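Local coordinates for protein lantibiotic dehydratase (Microbispora corallina, PDB 5EHK) that probably dehydrates serine and threonine residues of the NAI-107 lantibiotic precursor peptide in a tRNA-dependent way, using glutamate carried on tRNA, at residues 170-174 with 580-584; 832-837 with 938-942. All blocks are in the same frame, centred on the assembly; numbering follows the deposited sequence.

Contact 1 of 2, residues 170-174 with 580-584; sequences TRADM and ANLAH
The end of strand 167-172 and the start of the next helix meet the loop that follows helix 577-580. Segment 170-174 is extended through Ala172. Asp173 stays extended as the N-cap, and Met174 enters helix 174-185. In segment 580-584 a type I turn runs from Ala580 to Ala583, closed by a weak hydrogen bond from Ala583 N to Ala580 O at 3.5 Å. The closest CA pair is Met174 and Asn581, 5.9 Å apart.

Arg171 points toward the loop with an extended m, t, t side chain. Arg171 NH1 lies 4.1 Å from His584 CB. A water joins the two segments here: it accepts from Arg171 NH1 at 2.9 Å and donates to His584 O at 3.0 Å. Asp173 has a t rotamer. Its OD2 caps the backbone N of Trp176, and Asp173 OD1 accepts from Asn581 ND2 at 2.6 Å. Met174 N donates to Asn581 OD1 at 3.0 Å. Met174 has an m, m, m side chain. Met174 CB packs on Ala580 CB at 3.9 Å, and Met174 SD lies 4.8 Å from the centroid of the His584 ring, at the ring edge. This is a Met-aromatic contact. Strand 366-379 pairs with strand 167-172, and Asn581 touches its His367. Pro294 touches both Met174 and His584.

The Asn581 amide thus uses both its ends on one helix start. It bonds the N-cap side chain of Asp173 and Met174 N. Met174 N and Trp176 N both find acceptors, one across this largely buried contact and one from the N-cap side chain.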
ATOM      1  N   THR A 170     -38.309 -31.187  -3.026  1.00 36.67           N
ATOM      2  CA  THR A 170     -38.776 -29.825  -2.746  1.00 36.01           C
ATOM      3  C   THR A 170     -38.806 -29.504  -1.248  1.00 32.34           C
ATOM      4  O   THR A 170     -39.326 -30.269  -0.443  1.00 36.25           O
ATOM      5  CB  THR A 170     -40.161 -29.581  -3.366  1.00 38.17           C
ATOM      6  OG1 THR A 170     -40.098 -29.895  -4.757  1.00 36.63           O
ATOM      7  CG2 THR A 170     -40.607 -28.120  -3.193  1.00 35.00           C
ATOM      8  N   ARG A 171     -38.244 -28.356  -0.890  1.00 34.19           N
ATOM      9  CA  ARG A 171     -38.149 -27.952   0.506  1.00 36.61           C
ATOM     10  C   ARG A 171     -38.531 -26.503   0.706  1.00 32.92           C
ATOM     11  O   ARG A 171     -38.553 -25.706  -0.233  1.00 32.16           O
ATOM     12  CB  ARG A 171     -36.743 -28.199   1.057  1.00 31.72           C
ATOM     13  CG  ARG A 171     -36.435 -29.655   1.325  1.00 33.98           C
ATOM     14  CD  ARG A 171     -34.956 -29.873   1.544  1.00 32.76           C
ATOM     15  NE  ARG A 171     -34.686 -31.223   2.032  1.00 42.66           N
ATOM     16  CZ  ARG A 171     -33.469 -31.713   2.249  1.00 40.74           C
ATOM     17  NH1 ARG A 171     -32.403 -30.962   1.998  1.00 41.50           N
ATOM     18  NH2 ARG A 171     -33.317 -32.954   2.707  1.00 33.99           N
ATOM     19  N   ALA A 172     -38.853 -26.186   1.949  1.00 32.65           N
ATOM     20  CA  ALA A 172     -39.222 -24.842   2.334  1.00 29.32           C
ATOM     21  C   ALA A 172     -38.007 -23.947   2.233  1.00 25.82           C
ATOM     22  O   ALA A 172     -36.924 -24.344   2.624  1.00 27.96           O
ATOM     23  CB  ALA A 172     -39.756 -24.853   3.754  1.00 31.82           C
ATOM     24  N   ASP A 173     -38.183 -22.755   1.672  1.00 31.02           N
ATOM     25  CA  ASP A 173     -37.134 -21.737   1.645  1.00 27.66           C
ATOM     26  C   ASP A 173     -36.873 -21.269   3.069  1.00 33.87           C
ATOM     27  O   ASP A 173     -37.823 -21.003   3.810  1.00 36.68           O
ATOM     28  CB  ASP A 173     -37.564 -20.576   0.750  1.00 27.13           C
ATOM     29  CG  ASP A 173     -36.758 -19.311   0.973  1.00 34.87           C
ATOM     30  OD1 ASP A 173     -35.613 -19.219   0.474  1.00 35.29           O
ATOM     31  OD2 ASP A 173     -37.301 -18.370   1.589  1.00 36.13           O
ATOM     32  N   MET A 174     -35.599 -21.183   3.460  1.00 31.44           N
ATOM     33  CA  MET A 174     -35.245 -20.871   4.851  1.00 31.67           C
ATOM     34  C   MET A 174     -35.795 -19.534   5.328  1.00 33.39           C
ATOM     35  O   MET A 174     -36.264 -19.418   6.457  1.00 30.16           O
ATOM     36  CB  MET A 174     -33.738 -20.926   5.072  1.00 25.55           C
ATOM     37  CG  MET A 174     -33.205 -22.321   5.243  1.00 26.14           C
ATOM     38  SD  MET A 174     -33.873 -23.059   6.751  1.00 24.41           S
ATOM     39  CE  MET A 174     -33.333 -21.868   7.961  1.00 33.35           C
ATOM     40  N   ALA A 580     -28.636 -19.494   2.536  1.00 18.45           N
ATOM     41  CA  ALA A 580     -29.174 -20.258   3.652  1.00 23.77           C
ATOM     42  C   ALA A 580     -29.825 -21.535   3.120  1.00 24.77           C
ATOM     43  O   ALA A 580     -29.786 -22.580   3.774  1.00 20.60           O
ATOM     44  CB  ALA A 580     -30.154 -19.421   4.465  1.00 22.81           C
ATOM     45  N   ASN A 581     -30.381 -21.452   1.908  1.00 24.74           N
ATOM     46  CA  ASN A 581     -30.959 -22.626   1.247  1.00 25.45           C
ATOM     47  C   ASN A 581     -29.907 -23.627   0.786  1.00 25.49           C
ATOM     48  O   ASN A 581     -30.245 -24.746   0.419  1.00 29.30           O
ATOM     49  CB  ASN A 581     -31.783 -22.210   0.026  1.00 25.22           C
ATOM     50  CG  ASN A 581     -33.120 -21.617   0.397  1.00 24.08           C
ATOM     51  OD1 ASN A 581     -33.790 -22.097   1.316  1.00 24.50           O
ATOM     52  ND2 ASN A 581     -33.508 -20.552  -0.297  1.00 16.84           N
ATOM     53  N   LEU A 582     -28.637 -23.232   0.820  1.00 21.73           N
ATOM     54  CA  LEU A 582     -27.559 -24.091   0.329  1.00 22.22           C
ATOM     55  C   LEU A 582     -26.688 -24.649   1.445  1.00 17.07           C
ATOM     56  O   LEU A 582     -25.566 -25.083   1.213  1.00 12.28           O
ATOM     57  CB  LEU A 582     -26.696 -23.339  -0.684  1.00 22.48           C
ATOM     58  CG  LEU A 582     -27.429 -22.644  -1.833  1.00 24.82           C
ATOM     59  CD1 LEU A 582     -26.450 -21.925  -2.730  1.00 13.43           C
ATOM     60  CD2 LEU A 582     -28.246 -23.655  -2.636  1.00 24.05           C
ATOM     61  N   ALA A 583     -27.209 -24.619   2.662  1.00 18.91           N
ATOM     62  CA  ALA A 583     -26.405 -24.936   3.826  1.00 18.30           C
ATOM     63  C   ALA A 583     -26.929 -26.170   4.534  1.00 22.41           C
ATOM     64  O   ALA A 583     -26.496 -26.476   5.647  1.00 25.22           O
ATOM     65  CB  ALA A 583     -26.315 -23.745   4.779  1.00 14.08           C
ATOM     66  N   HIS A 584     -27.881 -26.859   3.908  1.00 23.13           N
ATOM     67  CA  HIS A 584     -28.397 -28.124   4.448  1.00 24.41           C
ATOM     68  C   HIS A 584     -27.429 -29.276   4.193  1.00 26.10           C
ATOM     69  O   HIS A 584     -27.694 -30.146   3.377  1.00 32.95           O
ATOM     70  CB  HIS A 584     -29.751 -28.425   3.828  1.00 25.13           C
ATOM     71  CG  HIS A 584     -30.764 -27.364   4.100  1.00 25.87           C
ATOM     72  ND1 HIS A 584     -31.163 -27.040   5.378  1.00 25.33           N
ATOM     73  CD2 HIS A 584     -31.414 -26.512   3.271  1.00 26.69           C
ATOM     74  CE1 HIS A 584     -32.039 -26.051   5.322  1.00 31.46           C
ATOM     75  NE2 HIS A 584     -32.206 -25.710   4.055  1.00 26.42           N
TER
HETATM   76  O   HOH W   1     -29.592 -31.579   1.515  1.00 25.14           O

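Contact 2 of 2, residues 832-837 with 938-942; sequences DDFLRD and LRLTR
Two arginines of like charge lie side by side, Arg836 NE 3.7 Å from Arg942 NE, held by Asp833 and Asp837 in a salt-bridge network. Segments 832-837 and 938-942, both helical, cross at -110° with axes 9.5 Å apart. The closest CA pair is Arg836 and Arg939, at 5.5 Å.

In knobs-into-holes terms, Arg836 (m, t, m) is the knob among Leu938, Arg939, Thr941 and Arg942. Arg836 NH1 donates to Leu938 O at 2.8 Å. Asp833 OD1 forms salt bridges with Arg836 NH2 and Arg942 NH2, both at 3.2 Å. Arg942 (t, t, m) salt-bridges Asp837, NH1 to OD1 at 2.9 Å and NH2 to OD2 at 2.6 Å. Arg939 NH1 makes a weak hydrogen bond to Arg836 O at 2.6 Å. Leu835 CD1 meets Leu938 CD1 at 3.7 Å.

Asp833 OD2 hydrogen-bonds Ser230 OG of the second subunit, whose Arg208 packs on Asp833 and Asp837, so the network takes part in the subunit interface. Leu835 and Leu938 reach Arg858 on strand 853-861, and Leu938 and Thr941 pack on Leu950 of helix 950-965.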
ATOM      1  N   ASP A 832      19.894  10.775  19.453  1.00 15.27           N
ATOM      2  CA  ASP A 832      21.173  10.751  20.165  1.00 13.04           C
ATOM      3  C   ASP A 832      21.518  12.051  20.891  1.00 13.06           C
ATOM      4  O   ASP A 832      21.906  12.001  22.053  1.00 14.86           O
ATOM      5  CB  ASP A 832      22.285  10.338  19.230  1.00 11.43           C
ATOM      6  CG  ASP A 832      22.131   8.937  18.820  1.00 10.06           C
ATOM      7  OD1 ASP A 832      21.199   8.350  19.363  1.00 11.06           O
ATOM      8  OD2 ASP A 832      22.904   8.408  18.006  1.00 14.79           O
ATOM      9  N   ASP A 833      21.339  13.199  20.237  1.00 12.37           N
ATOM     10  CA  ASP A 833      21.535  14.497  20.911  1.00 16.08           C
ATOM     11  C   ASP A 833      20.559  14.709  22.058  1.00 14.23           C
ATOM     12  O   ASP A 833      20.952  15.182  23.128  1.00 14.07           O
ATOM     13  CB  ASP A 833      21.435  15.694  19.949  1.00 14.46           C
ATOM     14  CG  ASP A 833      22.745  15.974  19.222  1.00 21.78           C
ATOM     15  OD1 ASP A 833      23.807  15.522  19.720  1.00 23.11           O
ATOM     16  OD2 ASP A 833      22.707  16.610  18.137  1.00 24.44           O
ATOM     17  N   PHE A 834      19.294  14.352  21.834  1.00 12.58           N
ATOM     18  CA  PHE A 834      18.274  14.497  22.860  1.00 11.66           C
ATOM     19  C   PHE A 834      18.649  13.642  24.094  1.00 12.65           C
ATOM     20  O   PHE A 834      18.523  14.085  25.238  1.00  9.14           O
ATOM     21  CB  PHE A 834      16.894  14.128  22.303  1.00 12.31           C
ATOM     22  CG  PHE A 834      15.754  14.525  23.207  1.00  9.61           C
ATOM     23  CD1 PHE A 834      15.208  15.790  23.123  1.00  5.92           C
ATOM     24  CD2 PHE A 834      15.274  13.644  24.165  1.00  7.54           C
ATOM     25  CE1 PHE A 834      14.205  16.164  23.939  1.00  6.39           C
ATOM     26  CE2 PHE A 834      14.268  14.020  25.000  1.00  9.75           C
ATOM     27  CZ  PHE A 834      13.726  15.292  24.894  1.00  8.00           C
ATOM     28  N   LEU A 835      19.119  12.421  23.826  1.00 11.54           N
ATOM     29  CA  LEU A 835      19.615  11.510  24.849  1.00 11.87           C
ATOM     30  C   LEU A 835      20.840  12.028  25.603  1.00 14.12           C
ATOM     31  O   LEU A 835      20.955  11.835  26.818  1.00 13.33           O
ATOM     32  CB  LEU A 835      19.927  10.148  24.237  1.00 11.63           C
ATOM     33  CG  LEU A 835      18.725   9.307  23.798  1.00 12.10           C
ATOM     34  CD1 LEU A 835      19.159   8.138  22.928  1.00  6.71           C
ATOM     35  CD2 LEU A 835      17.924   8.833  25.023  1.00  8.59           C
ATOM     36  N   ARG A 836      21.761  12.668  24.889  1.00 14.00           N
ATOM     37  CA  ARG A 836      22.961  13.222  25.521  1.00 13.58           C
ATOM     38  C   ARG A 836      22.635  14.403  26.443  1.00 17.24           C
ATOM     39  O   ARG A 836      23.124  14.475  27.571  1.00 17.80           O
ATOM     40  CB  ARG A 836      24.002  13.611  24.458  1.00 14.68           C
ATOM     41  CG  ARG A 836      24.685  12.402  23.802  1.00 18.77           C
ATOM     42  CD  ARG A 836      25.846  12.771  22.899  1.00 16.84           C
ATOM     43  NE  ARG A 836      25.406  13.071  21.540  1.00 21.01           N
ATOM     44  CZ  ARG A 836      25.568  12.268  20.493  1.00 19.33           C
ATOM     45  NH1 ARG A 836      26.201  11.109  20.625  1.00 15.96           N
ATOM     46  NH2 ARG A 836      25.116  12.645  19.301  1.00 19.14           N
ATOM     47  N   ASP A 837      21.764  15.287  25.968  1.00 14.17           N
ATOM     48  CA  ASP A 837      21.530  16.573  26.591  1.00 12.90           C
ATOM     49  C   ASP A 837      20.229  16.734  27.383  1.00 14.06           C
ATOM     50  O   ASP A 837      20.224  17.391  28.413  1.00 15.77           O
ATOM     51  CB  ASP A 837      21.549  17.656  25.510  1.00 17.34           C
ATOM     52  CG  ASP A 837      22.851  17.704  24.741  1.00 17.18           C
ATOM     53  OD1 ASP A 837      23.909  17.327  25.279  1.00 14.93           O
ATOM     54  OD2 ASP A 837      22.813  18.148  23.586  1.00 23.27           O
ATOM     55  N   LEU A 938      26.916   7.381  24.599  1.00 20.56           N
ATOM     56  CA  LEU A 938      26.570   8.337  23.561  1.00 20.01           C
ATOM     57  C   LEU A 938      27.283   9.658  23.795  1.00 22.51           C
ATOM     58  O   LEU A 938      27.690  10.315  22.843  1.00 24.04           O
ATOM     59  CB  LEU A 938      25.056   8.544  23.497  1.00 16.63           C
ATOM     60  CG  LEU A 938      24.283   7.381  22.876  1.00 18.13           C
ATOM     61  CD1 LEU A 938      22.791   7.497  23.169  1.00 17.31           C
ATOM     62  CD2 LEU A 938      24.544   7.308  21.370  1.00 13.11           C
ATOM     63  N   ARG A 939      27.423  10.041  25.065  1.00 22.89           N
ATOM     64  CA  ARG A 939      28.089  11.286  25.423  1.00 20.77           C
ATOM     65  C   ARG A 939      29.594  11.229  25.133  1.00 26.13           C
ATOM     66  O   ARG A 939      30.183  12.231  24.723  1.00 26.43           O
ATOM     67  CB  ARG A 939      27.827  11.661  26.878  1.00 17.96           C
ATOM     68  CG  ARG A 939      26.428  12.145  27.151  1.00 16.96           C
ATOM     69  CD  ARG A 939      26.183  12.335  28.647  1.00 16.76           C
ATOM     70  NE  ARG A 939      27.013  13.421  29.146  1.00 27.40           N
ATOM     71  CZ  ARG A 939      26.614  14.685  29.218  1.00 26.15           C
ATOM     72  NH1 ARG A 939      25.372  15.000  28.867  1.00 20.51           N
ATOM     73  NH2 ARG A 939      27.450  15.623  29.661  1.00 26.50           N
ATOM     74  N   LEU A 940      30.215  10.067  25.330  1.00 25.54           N
ATOM     75  CA  LEU A 940      31.616   9.909  24.933  1.00 26.51           C
ATOM     76  C   LEU A 940      31.692  10.070  23.426  1.00 28.90           C
ATOM     77  O   LEU A 940      32.553  10.771  22.890  1.00 37.32           O
ATOM     78  CB  LEU A 940      32.184   8.543  25.332  1.00 21.70           C
ATOM     79  CG  LEU A 940      32.319   8.236  26.823  1.00 27.40           C
ATOM     80  CD1 LEU A 940      32.894   6.837  27.055  1.00 27.37           C
ATOM     81  CD2 LEU A 940      33.155   9.298  27.532  1.00 29.07           C
ATOM     82  N   THR A 941      30.768   9.407  22.750  1.00 30.44           N
ATOM     83  CA  THR A 941      30.748   9.327  21.288  1.00 33.46           C
ATOM     84  C   THR A 941      30.605  10.693  20.555  1.00 34.98           C
ATOM     85  O   THR A 941      31.048  10.844  19.415  1.00 29.30           O
ATOM     86  CB  THR A 941      29.710   8.266  20.871  1.00 19.31           C
ATOM     87  OG1 THR A 941      30.403   7.068  20.506  1.00 23.02           O
ATOM     88  CG2 THR A 941      28.796   8.735  19.770  1.00 16.32           C
ATOM     89  N   ARG A 942      30.019  11.685  21.225  1.00 29.15           N
ATOM     90  CA  ARG A 942      29.930  13.024  20.655  1.00 30.92           C
ATOM     91  C   ARG A 942      31.317  13.640  20.497  1.00 39.58           C
ATOM     92  O   ARG A 942      31.562  14.384  19.548  1.00 42.34           O
ATOM     93  CB  ARG A 942      29.064  13.946  21.530  1.00 28.55           C
ATOM     94  CG  ARG A 942      29.140  15.443  21.169  1.00 30.46           C
ATOM     95  CD  ARG A 942      28.424  16.334  22.191  1.00 24.89           C
ATOM     96  NE  ARG A 942      26.990  16.350  21.952  1.00 24.24           N
ATOM     97  CZ  ARG A 942      26.094  16.852  22.793  1.00 26.65           C
ATOM     98  NH1 ARG A 942      26.488  17.408  23.932  1.00 25.60           N
ATOM     99  NH2 ARG A 942      24.795  16.789  22.495  1.00 24.22           N
TER

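Contact 1 comes first along the chain and closes before contact 2 opens. Their centres are 72 Å apart, on opposite sides of the chain's centre, and the nearest atoms are about 58 Å apart. They share no sheet or helix. Contact 1 lies in the N-terminal lantibiotic dehydratase family region. It ties the large mixed sheet that holds strand 167-172 to a loop of the sheet that holds strands 566-572 and 591-595. Contact 2 lies in the C-terminal family region, where two helices meet beside the antiparallel sheet that holds strand 853-861. Each contact joins parts within its own region, so neither links the two. Contact 2 also reaches the second subunit, while contact 1 stays within one chain.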